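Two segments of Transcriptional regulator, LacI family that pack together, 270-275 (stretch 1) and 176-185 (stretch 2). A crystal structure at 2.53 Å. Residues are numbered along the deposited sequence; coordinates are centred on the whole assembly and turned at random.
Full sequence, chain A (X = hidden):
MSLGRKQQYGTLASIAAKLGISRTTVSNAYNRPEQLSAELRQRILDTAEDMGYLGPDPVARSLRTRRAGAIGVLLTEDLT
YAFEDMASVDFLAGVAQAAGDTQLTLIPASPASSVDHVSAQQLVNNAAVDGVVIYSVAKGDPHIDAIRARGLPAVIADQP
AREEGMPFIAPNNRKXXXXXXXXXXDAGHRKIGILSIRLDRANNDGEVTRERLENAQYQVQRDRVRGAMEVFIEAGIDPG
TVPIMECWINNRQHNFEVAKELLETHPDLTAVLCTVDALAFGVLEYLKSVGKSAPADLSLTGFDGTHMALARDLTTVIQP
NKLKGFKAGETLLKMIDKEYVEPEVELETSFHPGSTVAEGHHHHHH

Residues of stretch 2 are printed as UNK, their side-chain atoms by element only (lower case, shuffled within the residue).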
# COMPACT_ATOMS: atom_id res chain seq x y z
N THR A 270 -18.84 -12.21 -17.22
CA THR A 270 -18.97 -13.27 -16.23
C THR A 270 -17.96 -13.09 -15.09
O THR A 270 -18.12 -13.68 -14.02
CB THR A 270 -18.74 -14.66 -16.88
OG1 THR A 270 -17.40 -14.75 -17.37
CG2 THR A 270 -19.72 -14.87 -18.03
N ALA A 271 -16.94 -12.27 -15.33
CA ALA A 271 -15.91 -12.03 -14.32
C ALA A 271 -15.32 -10.63 -14.43
O ALA A 271 -15.29 -10.04 -15.51
CB ALA A 271 -14.81 -13.06 -14.43
N VAL A 272 -14.83 -10.11 -13.30
CA VAL A 272 -14.21 -8.79 -13.27
C VAL A 272 -12.91 -8.84 -12.47
O VAL A 272 -12.92 -9.16 -11.28
CB VAL A 272 -15.14 -7.74 -12.61
CG1 VAL A 272 -14.37 -6.46 -12.29
CG2 VAL A 272 -16.31 -7.43 -13.54
N LEU A 273 -11.80 -8.53 -13.13
CA LEU A 273 -10.50 -8.51 -12.46
C LEU A 273 -10.15 -7.08 -12.06
O LEU A 273 -10.09 -6.20 -12.90
CB LEU A 273 -9.40 -9.07 -13.37
CG LEU A 273 -7.98 -9.03 -12.79
CD1 LEU A 273 -7.15 -10.17 -13.34
CD2 LEU A 273 -7.33 -7.69 -13.09
N CYS A 274 -9.94 -6.87 -10.77
CA CYS A 274 -9.60 -5.56 -10.23
C CYS A 274 -8.11 -5.42 -9.96
O CYS A 274 -7.44 -6.37 -9.58
CB CYS A 274 -10.35 -5.30 -8.93
SG CYS A 274 -12.11 -5.30 -9.12
N THR A 275 -7.61 -4.21 -10.14
CA THR A 275 -6.22 -3.88 -9.93
C THR A 275 -5.93 -3.65 -8.44
O THR A 275 -4.77 -3.69 -8.00
CB THR A 275 -5.86 -2.63 -10.73
OG1 THR A 275 -5.74 -2.97 -12.12
CG2 THR A 275 -4.56 -2.03 -10.25
N UNK A 176 2.94 -10.44 -10.27
CA UNK A 176 2.07 -10.67 -9.11
C UNK A 176 0.60 -10.83 -9.47
O UNK A 176 -0.13 -11.51 -8.76
c UNK A 176 2.24 -9.54 -8.11
N UNK A 177 0.18 -10.21 -10.56
CA UNK A 177 -1.21 -10.26 -11.01
C UNK A 177 -1.53 -11.53 -11.81
O UNK A 177 -2.68 -11.94 -11.91
c UNK A 177 -1.56 -9.01 -11.88
c UNK A 177 -3.07 -8.78 -11.90
c UNK A 177 -1.06 -9.19 -13.32
c UNK A 177 -3.62 -8.25 -10.62
N UNK A 178 -0.50 -12.16 -12.38
CA UNK A 178 -0.72 -13.38 -13.18
C UNK A 178 -1.63 -14.41 -12.51
O UNK A 178 -2.61 -14.85 -13.11
c UNK A 178 0.62 -14.02 -13.55
N UNK A 179 -1.33 -14.81 -11.26
CA UNK A 179 -2.15 -15.80 -10.55
C UNK A 179 -3.65 -15.49 -10.51
O UNK A 179 -4.48 -16.39 -10.49
c UNK A 179 -0.10 -15.57 -9.44
c UNK A 179 -1.54 -15.81 -9.15
c UNK A 179 -0.15 -14.44 -10.45
N UNK A 180 -3.98 -14.20 -10.51
CA UNK A 180 -5.38 -13.78 -10.47
C UNK A 180 -6.07 -13.92 -11.83
O UNK A 180 -7.18 -14.45 -11.91
c UNK A 180 -5.46 -12.34 -9.98
N UNK A 181 -5.43 -13.43 -12.88
CA UNK A 181 -6.03 -13.52 -14.21
C UNK A 181 -6.09 -14.99 -14.62
O UNK A 181 -7.07 -15.45 -15.22
c UNK A 181 -5.21 -12.73 -15.20
N UNK A 182 -5.04 -15.74 -14.27
CA UNK A 182 -4.98 -17.16 -14.58
C UNK A 182 -6.12 -17.91 -13.91
O UNK A 182 -6.77 -18.75 -14.52
c UNK A 182 -3.66 -17.75 -14.11
n UNK A 182 -4.38 -19.65 -16.79
c UNK A 182 -3.43 -19.14 -14.63
o UNK A 182 -2.33 -18.73 -16.70
c UNK A 182 -3.33 -19.16 -16.13
N UNK A 183 -6.36 -17.60 -12.64
CA UNK A 183 -7.42 -18.24 -11.88
C UNK A 183 -8.77 -18.01 -12.57
O UNK A 183 -9.65 -18.87 -12.52
c UNK A 183 -7.47 -17.69 -10.45
N UNK A 184 -8.92 -16.86 -13.21
CA UNK A 184 -10.16 -16.55 -13.91
C UNK A 184 -10.28 -17.40 -15.16
O UNK A 184 -11.36 -17.89 -15.49
c UNK A 184 -11.80 -14.39 -12.49
c UNK A 184 -10.48 -14.06 -13.18
c UNK A 184 -10.23 -15.06 -14.30
c UNK A 184 -10.53 -12.65 -13.75
N UNK A 185 -9.16 -17.57 -15.85
CA UNK A 185 -9.13 -18.36 -17.07
C UNK A 185 -9.37 -19.84 -16.75
O UNK A 185 -10.07 -20.54 -17.49
c UNK A 185 -8.48 -16.28 -19.27
c UNK A 185 -7.77 -18.23 -17.79
c UNK A 185 -7.73 -19.15 -19.01
c UNK A 185 -7.54 -16.78 -18.21

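Position 176 carries one side-chain carbon. Its CB comes no nearer to stretch 1 than 9.1 Å, to O of Thr275. A single carbon means alanine: Ala176.

Position 177 has four side-chain carbons. The fork is at the first, and one arm is two carbons long. The end of that arm lies 4.5 Å from CD2 of Leu273 and 4.4 Å from O of Cys274. A beta-branched chain of four carbons is isoleucine: Ile177. The end atom is CD1.

Position 178 has a single carbon, and its CA-to-CB bond points away from the strand. This is Ala178.

Position 179 has three carbons that close a ring onto the backbone N. Only proline does this: Pro179. It is out of reach of stretch 1.

Position 180 has one carbon, its CB, 4.3 Å from CD1 of Leu273. It is Ala180. Its N donates a hydrogen bond to O of Ile177, 3.0 Å.

Position 181 also has one carbon. Its CB sits 3.7 Å from CD1 of Leu273, and its CA is nearer still to that CD1, at 3.6 Å. The residue is Ala181. Its CA-to-CB bond points sideways, and the leucine methyl rests against the helix backbone.

Position 182 has three carbons, the third carrying one oxygen and one nitrogen. Two methylene carbons before an amide make glutamine: Gln182. Its CA-to-CB bond points away from the strand, and its NE2 is hydrogen-bonded just outside the stretch.

Position 183 has one carbon and makes no contact with stretch 1. It is Ala183.

Position 184 has four carbons, forked at the second. One branch end lies 3.8 Å from CB of Ala271, the other 3.8 Å from CB of Leu273. A fork at the second carbon is leucine: Leu184. CD2 is the end closest to CB of Ala271. CD1 is the one at CB of Leu273, and it also lies 4.4 Å from CB of Ala271.

Position 185 has four carbons, forked at the first with one longer arm. This is Ile185, out of reach of the strand.

The helix runs antiparallel to strand 271-274, at 177°, with the axes 9.5 Å apart at closest approach. No hydrogen bond crosses between the stretches; the contact is apolar packing. Strand alternation turns Ala271 and Leu273 toward the helix and Val272 and Cys274 away. Leu273 is the centre, touching Ile177, Ala180, Ala181 and Leu184. These positions recur at three, four and seven residues, so this spacing brings them to the side facing Leu273. The stretches bury 257 Å².

Stretch 2 (176-185) AIAPAAQALI
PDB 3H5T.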